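Local coordinates for ChrR-like cupin domain-containing protein (Ralstonia eutropha, PDB 3CJX) that is of unknown function but has a cupin-like fold of the ChrR family, which may bind a metal or small molecule, at residues F36-Y40 / A135-K139; L58-T64 / E92-H98; S117-V121 / G131-A135; K139-D143 / R154-A158. All coordinates share one frame; numbering follows the deposited sequence. Where two conformers were deposited one is given.

Contact 1 of 4, residues F36-Y40 / A135-K139; sequences FMDPY and AGVIK
Pro39 stands between the Tyr40 ring and the start of helix 135-148. Its CB lies over the centre of one face of the Tyr40 ring, 4.2 Å above the plane. The same CB meets the helix, 3.8 Å from Gly136 N. Val160 and Pro161 of the C-terminal tail also touch Tyr40. Ala135 presses its methyl group against the backbone of Pro39, with Ala135 CB 3.5 Å from Pro39 CA. This is packing of a helix on the cupin-like beta fold: the helix follows the last hairpin strand and lies against the end of strand 30-38. The short axes of strand 36-38 and helix 135-139 run at 128° and come within 8.4 Å. Further along, selenomethionine Met37 reaches the helix through its tip. Its chain bends at both chi2 and chi3, and the bend at chi3 (80°) turns CE toward Ile138. Met37 CE lies 4.0 Å from Ile138 CG2, and the two side chains cross at about a right angle. The selenium is 4.1 Å from Lys139 CA. Met44 of strand 43-50 touches both Met37 and Ile138. The aliphatic part of Lys139 runs past the proline, with its CD 4.2 Å from Pro39 CG.

Contact 2 of 4, residues L58-T64 / E92-H98; sequences LHFHTGT and EPGGSIH
His61, Ile97 and Phe60 carry this contact between two antiparallel strands of the cupin-like fold, 58-61 and 97-101. His59 and His61 form a His-X-His pattern on the first strand, as in the first cupin motif. His61 is anchored by its backbone: its N donates to Ser96 O at 2.9 Å, and its O accepts from Gly95 N at 2.8 Å, within the type II turn Pro93-Ser96. CG of His61 is anti to the carbonyl carbon (chi1 -55°), and the ring reaches Glu92. Glu92 OE2 and Ser96 OG lie at the ring edge, and His59 O lies over one face, away from its centre. Ring and carboxylate planes are 78° apart. A glycerol, probably from the crystallisation liquor, makes a weak hydrogen bond to His61 NE2; such molecules often mark pockets. On the other face of the sheet, Phe60 and Ile97 cross at about a right angle. Ile97 CB meets the edge of the phenyl ring, 4.2 Å from Phe60 CD1. Ile97 CD1 extends to Leu58 CD1 at 4.1 Å. His98 pairs with His59 and stacks on Tyr76. Its ND1 donates to Glu92 OE2 at 2.6 Å, in the imidazole plane and on the anti side of the carboxylate.

Contact 3 of 4, residues S117-V121 / G131-A135; sequences SGCNV and GLSDA
The hairpin of strands 120-123 and 129-133, at the edge of an antiparallel sheet of the cupin-like fold, is joined here through Asn120 and Ser133. They form an antiparallel hydrogen-bonded pair. Ser133 N donates to Asn120 O at 2.7 Å. The return bond, Asn120 N to Ser133 O, is 3.1 Å long. Val121 and Leu132 are the next, non-hydrogen-bonded pair. Their side chains run alongside each other in the same direction. The CD2 branch of Leu132 lies against the Val121 side chain, 4.0 Å from CG1, and also meets Cys119 SG. With SG anti to the backbone N (chi1 173°), Cys119 reaches past the end of the facing strand, its SG 3.8 Å from CB of Asp134. Asp134 is the N-cap of helix 135-148, and its OD1 accepts from Val137 N. Backbone bonds from Cys119 to Thr62 and from Val121 to Phe60 tie the hairpin to strand 58-61 and the residue that follows it. The chemistry is thus divided. Backbone bonds set the pairing, Cys119 SG, Leu132 and Val121 form a small apolar patch beside the paired backbones, and the Asp134 carboxylate turns to the helix start beyond.

Contact 4 of 4, residues K139-D143 / R154-A158; sequences KNWVD and RYIAA
Tyr155 and Ala157 meet one side of helix 135-148, which lies here against the short strand 156-157 added to the edge of the cupin-like sheet. The polar group centres on the Tyr155 hydroxyl. It donates to Asp143 OD1 at 2.6 Å. This oxygen is at the ring edge, in plane, and is met on its syn side, 29° out of the carboxylate plane. Lys139 NZ adds a weak hydrogen bond to the same Tyr155 OH, at 3.3 Å. The lysine and aspartate lie one helical turn apart, so the salt bridge between them belongs to the helix itself. One carboxylate oxygen therefore serves the tyrosine and the other the ammonium, which would limit rotation of the Asp143 group. Apolar packing adds to it. Val142 CG1 packs on Tyr155 CE1 at 3.6 Å, crossing the ring obliquely. Pro34 of strand 30-38 touches both of these side chains. Lys139 CE rests 3.9 Å from Ala157 CB and also lies at the Tyr155 ring edge. The lysine chain is extended until chi4 (-59°), where a final bend turns the ammonium to the aspartate. There Lys139 NZ meets the syn lone pair of Asp143 OD2 at 3.0 Å.

Contacts 2 and 3 share one antiparallel sheet, where strands 58-61 and 120-123 are neighbours; their centres are 10 Å apart. Contacts 1 and 4 share helix 135-148 and the other sheet, where strands 30-38 and 156-157 run side by side; their centres lie 7 Å apart. Contact 3 leads into contact 1 through Ala135, as strand 129-133 runs on into the helix. Along the chain, contact 1 spans contact 2, while contacts 2, 3 and 4 follow in series. Contacts 2 and 4 are about 23 Å apart between centres, on opposite sides of the chain's centre. The histidine-rich region of contact 2 is thus remote from the helix packing of contact 4.

Contact 1 of 4, residues F36-Y40 / A135-K139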
loop_
_atom_site.group_PDB
_atom_site.type_symbol
_atom_site.label_atom_id
_atom_site.label_comp_id
_atom_site.label_asym_id
_atom_site.label_seq_id
_atom_site.Cartn_x
_atom_site.Cartn_y
_atom_site.Cartn_z
ATOM N N PHE A 36 1.058 9.501 1.505
ATOM C CA PHE A 36 1.291 10.345 0.335
ATOM C C PHE A 36 0.730 9.698 -0.926
ATOM O O PHE A 36 1.033 8.554 -1.202
ATOM C CB PHE A 36 2.791 10.598 0.165
ATOM C CG PHE A 36 3.121 11.542 -0.943
ATOM C CD1 PHE A 36 3.174 12.898 -0.709
ATOM C CD2 PHE A 36 3.369 11.077 -2.222
ATOM C CE1 PHE A 36 3.468 13.776 -1.724
ATOM C CE2 PHE A 36 3.656 11.948 -3.243
ATOM C CZ PHE A 36 3.710 13.293 -2.998
HETATM N N MSE A 37 -0.070 10.442 -1.696
HETATM C CA MSE A 37 -0.674 9.922 -2.936
HETATM C C MSE A 37 -0.577 10.899 -4.095
HETATM O O MSE A 37 -1.130 11.996 -4.041
HETATM C CB MSE A 37 -2.126 9.575 -2.704
HETATM C CG MSE A 37 -2.309 8.832 -1.436
HETATM SE SE MSE A 37 -3.712 7.584 -1.553
HETATM C CE MSE A 37 -2.697 6.208 -2.474
ATOM N N ASP A 38 0.121 10.481 -5.143
ATOM C CA ASP A 38 0.348 11.295 -6.339
ATOM C C ASP A 38 -0.081 10.471 -7.537
ATOM O O ASP A 38 0.743 9.784 -8.129
ATOM C CB ASP A 38 1.833 11.668 -6.447
ATOM C CG ASP A 38 2.142 12.561 -7.640
ATOM O OD1 ASP A 38 1.319 12.628 -8.586
ATOM O OD2 ASP A 38 3.225 13.202 -7.638
ATOM N N PRO A 39 -1.374 10.523 -7.896
ATOM C CA PRO A 39 -1.874 9.766 -9.047
ATOM C C PRO A 39 -1.275 10.168 -10.389
ATOM O O PRO A 39 -1.266 9.366 -11.325
ATOM C CB PRO A 39 -3.365 10.094 -9.068
ATOM C CG PRO A 39 -3.670 10.649 -7.738
ATOM C CD PRO A 39 -2.444 11.295 -7.249
ATOM N N TYR A 40 -0.743 11.375 -10.465
ATOM C CA TYR A 40 -0.241 11.909 -11.709
ATOM C C TYR A 40 1.165 11.390 -12.000
ATOM O O TYR A 40 1.457 11.069 -13.139
ATOM C CB TYR A 40 -0.405 13.434 -11.690
ATOM C CG TYR A 40 -1.813 13.742 -11.206
ATOM C CD1 TYR A 40 -2.918 13.453 -12.008
ATOM C CD2 TYR A 40 -2.042 14.208 -9.918
ATOM C CE1 TYR A 40 -4.222 13.666 -11.554
ATOM C CE2 TYR A 40 -3.333 14.427 -9.457
ATOM C CZ TYR A 40 -4.421 14.149 -10.273
ATOM O OH TYR A 40 -5.695 14.390 -9.797
ATOM N N ALA A 135 -2.544 4.681 -8.288
ATOM C CA ALA A 135 -2.704 5.662 -7.216
ATOM C C ALA A 135 -4.114 6.272 -7.223
ATOM O O ALA A 135 -4.746 6.467 -6.176
ATOM C CB ALA A 135 -1.647 6.742 -7.346
ATOM N N GLY A 136 -4.614 6.548 -8.411
ATOM C CA GLY A 136 -5.948 7.109 -8.544
ATOM C C GLY A 136 -7.028 6.190 -8.001
ATOM O O GLY A 136 -7.894 6.635 -7.256
ATOM N N VAL A 137 -6.970 4.908 -8.367
ATOM C CA VAL A 137 -7.975 3.942 -7.928
ATOM C C VAL A 137 -7.966 3.802 -6.413
ATOM O O VAL A 137 -9.019 3.848 -5.764
ATOM C CB VAL A 137 -7.767 2.540 -8.584
ATOM C CG1 VAL A 137 -8.629 1.477 -7.878
ATOM C CG2 VAL A 137 -8.064 2.576 -10.091
ATOM N N ILE A 138 -6.770 3.648 -5.858
ATOM C CA ILE A 138 -6.601 3.500 -4.422
ATOM C C ILE A 138 -7.094 4.748 -3.706
ATOM O O ILE A 138 -7.791 4.640 -2.689
ATOM C CB ILE A 138 -5.151 3.180 -4.021
ATOM C CG1 ILE A 138 -4.683 1.876 -4.665
ATOM C CG2 ILE A 138 -5.053 3.000 -2.527
ATOM C CD1 ILE A 138 -5.559 0.685 -4.322
ATOM N N LYS A 139 -6.780 5.919 -4.252
ATOM C CA LYS A 139 -7.246 7.172 -3.656
ATOM C C LYS A 139 -8.767 7.225 -3.596
ATOM O O LYS A 139 -9.329 7.653 -2.593
ATOM C CB LYS A 139 -6.712 8.395 -4.412
ATOM C CG LYS A 139 -6.941 9.734 -3.684
ATOM C CD LYS A 139 -6.243 10.891 -4.409
ATOM C CE LYS A 139 -6.379 12.222 -3.683
ATOM N NZ LYS A 139 -7.801 12.653 -3.487
#

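Contact 2 of 4, residues L58-T64 / E92-H98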
loop_
_atom_site.group_PDB
_atom_site.type_symbol
_atom_site.label_atom_id
_atom_site.label_comp_id
_atom_site.label_asym_id
_atom_site.label_seq_id
_atom_site.Cartn_x
_atom_site.Cartn_y
_atom_site.Cartn_z
ATOM N N LEU A 58 -1.744 -12.160 -7.466
ATOM C CA LEU A 58 -0.447 -11.832 -8.056
ATOM C C LEU A 58 -0.445 -10.355 -8.480
ATOM O O LEU A 58 -1.366 -9.898 -9.135
ATOM C CB LEU A 58 -0.125 -12.707 -9.273
ATOM C CG LEU A 58 0.389 -14.139 -9.130
ATOM C CD1 LEU A 58 0.427 -14.787 -10.489
ATOM C CD2 LEU A 58 1.762 -14.165 -8.561
ATOM N N HIS A 59 0.594 -9.624 -8.087
ATOM C CA HIS A 59 0.747 -8.199 -8.416
ATOM C C HIS A 59 1.885 -7.986 -9.390
ATOM O O HIS A 59 3.034 -8.181 -9.012
ATOM C CB HIS A 59 1.062 -7.342 -7.165
ATOM C CG HIS A 59 -0.044 -7.283 -6.148
ATOM N ND1 HIS A 59 -1.356 -7.010 -6.476
ATOM C CD2 HIS A 59 -0.017 -7.403 -4.798
ATOM C CE1 HIS A 59 -2.096 -7.010 -5.381
ATOM N NE2 HIS A 59 -1.307 -7.246 -4.349
ATOM N N PHE A 60 1.582 -7.597 -10.629
ATOM C CA PHE A 60 2.621 -7.218 -11.591
ATOM C C PHE A 60 2.909 -5.733 -11.373
ATOM O O PHE A 60 1.997 -4.913 -11.467
ATOM C CB PHE A 60 2.159 -7.444 -13.030
ATOM C CG PHE A 60 3.129 -6.976 -14.056
ATOM C CD1 PHE A 60 4.146 -7.799 -14.473
ATOM C CD2 PHE A 60 3.031 -5.714 -14.599
ATOM C CE1 PHE A 60 5.055 -7.378 -15.415
ATOM C CE2 PHE A 60 3.948 -5.282 -15.544
ATOM C CZ PHE A 60 4.955 -6.121 -15.956
ATOM N N HIS A 61 4.169 -5.391 -11.090
ATOM C CA HIS A 61 4.576 -3.992 -10.827
ATOM C C HIS A 61 5.102 -3.292 -12.068
ATOM O O HIS A 61 5.992 -3.805 -12.728
ATOM C CB HIS A 61 5.666 -3.933 -9.758
ATOM C CG HIS A 61 5.286 -4.616 -8.493
ATOM N ND1 HIS A 61 4.244 -4.179 -7.703
ATOM C CD2 HIS A 61 5.782 -5.720 -7.886
ATOM C CE1 HIS A 61 4.124 -4.978 -6.657
ATOM N NE2 HIS A 61 5.040 -5.927 -6.748
ATOM N N THR A 62 4.555 -2.123 -12.384
ATOM C CA THR A 62 5.041 -1.352 -13.516
ATOM C C THR A 62 6.145 -0.369 -13.109
ATOM O O THR A 62 6.766 0.248 -13.960
ATOM C CB THR A 62 3.909 -0.549 -14.184
ATOM O OG1 THR A 62 3.349 0.366 -13.237
ATOM C CG2 THR A 62 2.810 -1.480 -14.723
ATOM N N GLY A 63 6.352 -0.200 -11.806
ATOM C CA GLY A 63 7.381 0.687 -11.273
ATOM C C GLY A 63 7.976 0.037 -10.037
ATOM O O GLY A 63 7.524 -1.066 -9.654
ATOM N N THR A 64 8.953 0.696 -9.398
ATOM C CA THR A 64 9.640 0.092 -8.247
ATOM C C THR A 64 8.799 0.018 -6.984
ATOM O O THR A 64 7.818 0.726 -6.851
ATOM C CB THR A 64 10.952 0.832 -7.864
ATOM O OG1 THR A 64 10.650 2.141 -7.383
ATOM C CG2 THR A 64 11.927 0.907 -9.052
ATOM N N GLU A 92 11.927 -4.129 -4.912
ATOM C CA GLU A 92 11.351 -4.953 -5.966
ATOM C C GLU A 92 11.360 -4.076 -7.237
ATOM O O GLU A 92 10.821 -2.971 -7.226
ATOM C CB GLU A 92 9.925 -5.301 -5.580
ATOM C CG GLU A 92 9.522 -6.740 -5.808
ATOM C CD GLU A 92 8.005 -6.931 -5.612
ATOM O OE1 GLU A 92 7.393 -6.085 -4.898
ATOM O OE2 GLU A 92 7.424 -7.908 -6.169
ATOM N N PRO A 93 12.007 -4.530 -8.312
ATOM C CA PRO A 93 11.999 -3.638 -9.470
ATOM C C PRO A 93 10.714 -3.709 -10.275
ATOM O O PRO A 93 9.868 -4.573 -10.044
ATOM C CB PRO A 93 13.165 -4.163 -10.313
ATOM C CG PRO A 93 13.219 -5.606 -10.004
ATOM C CD PRO A 93 12.771 -5.761 -8.572
ATOM N N GLY A 94 10.576 -2.781 -11.210
ATOM C CA GLY A 94 9.469 -2.798 -12.145
ATOM C C GLY A 94 9.677 -4.029 -13.020
ATOM O O GLY A 94 10.816 -4.458 -13.247
ATOM N N GLY A 95 8.567 -4.613 -13.463
ATOM C CA GLY A 95 8.564 -5.785 -14.314
ATOM C C GLY A 95 8.456 -7.076 -13.533
ATOM O O GLY A 95 8.323 -8.145 -14.130
ATOM N N SER A 96 8.499 -6.993 -12.204
ATOM C CA SER A 96 8.388 -8.175 -11.389
ATOM C C SER A 96 6.923 -8.498 -11.073
ATOM O O SER A 96 6.048 -7.639 -11.144
ATOM C CB SER A 96 9.218 -8.030 -10.111
ATOM O OG SER A 96 8.729 -7.015 -9.250
ATOM N N ILE A 97 6.680 -9.769 -10.772
ATOM C CA ILE A 97 5.364 -10.252 -10.427
ATOM C C ILE A 97 5.532 -11.276 -9.303
ATOM O O ILE A 97 6.218 -12.270 -9.472
ATOM C CB ILE A 97 4.635 -10.849 -11.665
ATOM C CG1 ILE A 97 3.257 -11.403 -11.273
ATOM C CG2 ILE A 97 5.495 -11.910 -12.332
ATOM C CD1 ILE A 97 2.407 -11.812 -12.477
ATOM N N HIS A 98 4.950 -11.004 -8.142
ATOM C CA HIS A 98 5.014 -11.928 -7.012
ATOM C C HIS A 98 3.681 -11.928 -6.298
ATOM O O HIS A 98 2.822 -11.110 -6.593
ATOM C CB HIS A 98 6.129 -11.546 -6.029
ATOM C CG HIS A 98 7.486 -11.488 -6.650
ATOM N ND1 HIS A 98 8.173 -10.305 -6.826
ATOM C CD2 HIS A 98 8.257 -12.457 -7.196
ATOM C CE1 HIS A 98 9.322 -10.552 -7.429
ATOM N NE2 HIS A 98 9.395 -11.849 -7.669
#

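Contact 3 of 4, residues S117-V121 / G131-A135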
loop_
_atom_site.group_PDB
_atom_site.type_symbol
_atom_site.label_atom_id
_atom_site.label_comp_id
_atom_site.label_asym_id
_atom_site.label_seq_id
_atom_site.Cartn_x
_atom_site.Cartn_y
_atom_site.Cartn_z
ATOM N N SER A 117 5.734 2.797 -6.740
ATOM C CA SER A 117 5.693 3.624 -7.937
ATOM C C SER A 117 5.012 2.853 -9.035
ATOM O O SER A 117 5.096 1.625 -9.103
ATOM C CB SER A 117 7.082 4.028 -8.406
ATOM O OG SER A 117 7.642 4.914 -7.465
ATOM N N GLY A 118 4.341 3.590 -9.902
ATOM C CA GLY A 118 3.638 3.012 -11.000
ATOM C C GLY A 118 2.360 2.380 -10.533
ATOM O O GLY A 118 1.843 2.659 -9.451
ATOM N N CYS A 119 1.904 1.449 -11.341
ATOM C CA CYS A 119 0.638 0.827 -11.143
ATOM C C CYS A 119 0.771 -0.671 -10.857
ATOM O O CYS A 119 1.825 -1.283 -11.069
ATOM C CB CYS A 119 -0.152 1.108 -12.412
ATOM S SG CYS A 119 -1.652 0.322 -12.549
ATOM N N ASN A 120 -0.313 -1.230 -10.350
ATOM C CA ASN A 120 -0.343 -2.652 -10.081
ATOM C C ASN A 120 -1.357 -3.283 -11.003
ATOM O O ASN A 120 -2.481 -2.820 -11.145
ATOM C CB ASN A 120 -0.586 -2.970 -8.596
ATOM C CG ASN A 120 0.680 -2.798 -7.743
ATOM O OD1 ASN A 120 1.715 -2.342 -8.233
ATOM N ND2 ASN A 120 0.601 -3.182 -6.477
ATOM N N VAL A 121 -0.907 -4.308 -11.723
ATOM C CA VAL A 121 -1.795 -5.018 -12.639
ATOM C C VAL A 121 -1.956 -6.358 -11.949
ATOM O O VAL A 121 -0.970 -7.034 -11.663
ATOM C CB VAL A 121 -1.236 -5.157 -14.077
ATOM C CG1 VAL A 121 -2.291 -5.768 -14.994
ATOM C CG2 VAL A 121 -0.807 -3.814 -14.590
ATOM N N GLY A 131 -7.662 -7.046 -12.604
ATOM C CA GLY A 131 -7.858 -5.593 -12.585
ATOM C C GLY A 131 -6.565 -4.801 -12.386
ATOM O O GLY A 131 -5.477 -5.362 -12.244
ATOM N N LEU A 132 -6.703 -3.481 -12.387
ATOM C CA LEU A 132 -5.595 -2.548 -12.214
ATOM C C LEU A 132 -5.773 -1.853 -10.899
ATOM O O LEU A 132 -6.888 -1.635 -10.472
ATOM C CB LEU A 132 -5.617 -1.465 -13.318
ATOM C CG LEU A 132 -4.928 -1.785 -14.633
ATOM C CD1 LEU A 132 -5.190 -0.699 -15.669
ATOM C CD2 LEU A 132 -3.449 -1.949 -14.385
ATOM N N SER A 133 -4.682 -1.488 -10.258
ATOM C CA SER A 133 -4.757 -0.662 -9.060
ATOM C C SER A 133 -3.692 0.443 -9.121
ATOM O O SER A 133 -2.563 0.219 -8.707
ATOM C CB SER A 133 -4.581 -1.498 -7.785
ATOM O OG SER A 133 -5.641 -2.425 -7.583
ATOM N N ASP A 134 -4.027 1.611 -9.672
ATOM C CA ASP A 134 -3.079 2.752 -9.668
ATOM C C ASP A 134 -3.405 3.681 -8.493
ATOM O O ASP A 134 -4.412 3.484 -7.795
ATOM C CB ASP A 134 -3.084 3.538 -10.991
ATOM C CG ASP A 134 -4.449 4.101 -11.339
ATOM O OD1 ASP A 134 -5.419 3.851 -10.583
ATOM O OD2 ASP A 134 -4.551 4.782 -12.388
ATOM N N ALA A 135 -2.544 4.681 -8.288
ATOM C CA ALA A 135 -2.704 5.662 -7.216
ATOM C C ALA A 135 -4.114 6.272 -7.223
ATOM O O ALA A 135 -4.746 6.467 -6.176
ATOM C CB ALA A 135 -1.647 6.742 -7.346
#

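Contact 4 of 4, residues K139-D143 / R154-A158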
loop_
_atom_site.group_PDB
_atom_site.type_symbol
_atom_site.label_atom_id
_atom_site.label_comp_id
_atom_site.label_asym_id
_atom_site.label_seq_id
_atom_site.Cartn_x
_atom_site.Cartn_y
_atom_site.Cartn_z
ATOM N N LYS A 139 -6.780 5.919 -4.252
ATOM C CA LYS A 139 -7.246 7.172 -3.656
ATOM C C LYS A 139 -8.767 7.225 -3.596
ATOM O O LYS A 139 -9.329 7.653 -2.593
ATOM C CB LYS A 139 -6.712 8.395 -4.412
ATOM C CG LYS A 139 -6.941 9.734 -3.684
ATOM C CD LYS A 139 -6.243 10.891 -4.409
ATOM C CE LYS A 139 -6.379 12.222 -3.683
ATOM N NZ LYS A 139 -7.801 12.653 -3.487
ATOM N N ASN A 140 -9.433 6.799 -4.665
ATOM C CA ASN A 140 -10.907 6.766 -4.659
ATOM C C ASN A 140 -11.438 5.891 -3.520
ATOM O O ASN A 140 -12.354 6.316 -2.809
ATOM C CB ASN A 140 -11.494 6.330 -6.008
ATOM C CG ASN A 140 -11.253 7.357 -7.111
ATOM O OD1 ASN A 140 -10.453 8.284 -6.963
ATOM N ND2 ASN A 140 -11.943 7.192 -8.224
ATOM N N TRP A 141 -10.889 4.692 -3.335
ATOM C CA TRP A 141 -11.350 3.861 -2.224
ATOM C C TRP A 141 -11.039 4.547 -0.904
ATOM O O TRP A 141 -11.878 4.547 0.002
ATOM C CB TRP A 141 -10.736 2.461 -2.223
ATOM C CG TRP A 141 -11.224 1.667 -1.051
ATOM C CD1 TRP A 141 -12.350 0.905 -0.989
ATOM C CD2 TRP A 141 -10.627 1.605 0.244
ATOM N NE1 TRP A 141 -12.478 0.354 0.258
ATOM C CE2 TRP A 141 -11.439 0.779 1.035
ATOM C CE3 TRP A 141 -9.482 2.172 0.811
ATOM C CZ2 TRP A 141 -11.139 0.494 2.351
ATOM C CZ3 TRP A 141 -9.182 1.885 2.111
ATOM C CH2 TRP A 141 -10.001 1.053 2.871
ATOM N N VAL A 142 -9.845 5.133 -0.793
ATOM C CA VAL A 142 -9.456 5.830 0.447
ATOM C C VAL A 142 -10.467 6.922 0.814
ATOM O O VAL A 142 -11.005 6.934 1.923
ATOM C CB VAL A 142 -8.038 6.484 0.351
ATOM C CG1 VAL A 142 -7.846 7.532 1.474
ATOM C CG2 VAL A 142 -6.920 5.413 0.334
ATOM N N ASP A 143 -10.743 7.814 -0.132
ATOM C CA ASP A 143 -11.659 8.931 0.114
ATOM C C ASP A 143 -13.058 8.428 0.446
ATOM O O ASP A 143 -13.747 9.027 1.264
ATOM C CB ASP A 143 -11.687 9.899 -1.073
ATOM C CG ASP A 143 -10.385 10.675 -1.233
ATOM O OD1 ASP A 143 -9.711 10.941 -0.205
ATOM O OD2 ASP A 143 -10.052 11.044 -2.396
ATOM N N ARG A 154 -6.183 12.416 7.858
ATOM C CA ARG A 154 -5.734 13.270 6.760
ATOM C C ARG A 154 -4.485 12.661 6.178
ATOM O O ARG A 154 -3.721 12.036 6.906
ATOM C CB ARG A 154 -5.327 14.656 7.240
ATOM C CG ARG A 154 -6.380 15.449 7.966
ATOM C CD ARG A 154 -5.873 16.876 8.214
ATOM N NE ARG A 154 -4.618 16.892 8.977
ATOM C CZ ARG A 154 -3.851 17.970 9.163
ATOM N NH1 ARG A 154 -4.175 19.154 8.638
ATOM N NH2 ARG A 154 -2.733 17.857 9.872
ATOM N N TYR A 155 -4.272 12.864 4.880
ATOM C CA TYR A 155 -3.069 12.387 4.198
ATOM C C TYR A 155 -2.620 13.452 3.177
ATOM O O TYR A 155 -3.328 14.421 2.925
ATOM C CB TYR A 155 -3.301 11.004 3.555
ATOM C CG TYR A 155 -4.309 11.011 2.426
ATOM C CD1 TYR A 155 -5.662 10.838 2.685
ATOM C CD2 TYR A 155 -3.908 11.197 1.105
ATOM C CE1 TYR A 155 -6.592 10.854 1.670
ATOM C CE2 TYR A 155 -4.833 11.215 0.073
ATOM C CZ TYR A 155 -6.180 11.045 0.367
ATOM O OH TYR A 155 -7.134 11.082 -0.619
ATOM N N ILE A 156 -1.437 13.272 2.605
ATOM C CA ILE A 156 -0.899 14.229 1.654
ATOM C C ILE A 156 -1.197 13.767 0.230
ATOM O O ILE A 156 -1.040 12.583 -0.085
ATOM C CB ILE A 156 0.611 14.377 1.815
ATOM C CG1 ILE A 156 0.966 14.661 3.269
ATOM C CG2 ILE A 156 1.135 15.461 0.882
ATOM C CD1 ILE A 156 0.290 15.839 3.816
ATOM N N ALA A 157 -1.625 14.702 -0.621
ATOM C CA ALA A 157 -1.974 14.394 -1.993
ATOM C C ALA A 157 -1.434 15.453 -2.933
ATOM O O ALA A 157 -1.443 16.626 -2.614
ATOM C CB ALA A 157 -3.484 14.292 -2.135
ATOM N N ALA A 158 -0.951 15.021 -4.092
ATOM C CA ALA A 158 -0.435 15.931 -5.107
ATOM C C ALA A 158 -1.594 16.281 -6.034
ATOM O O ALA A 158 -2.328 15.392 -6.459
ATOM C CB ALA A 158 0.694 15.269 -5.881
#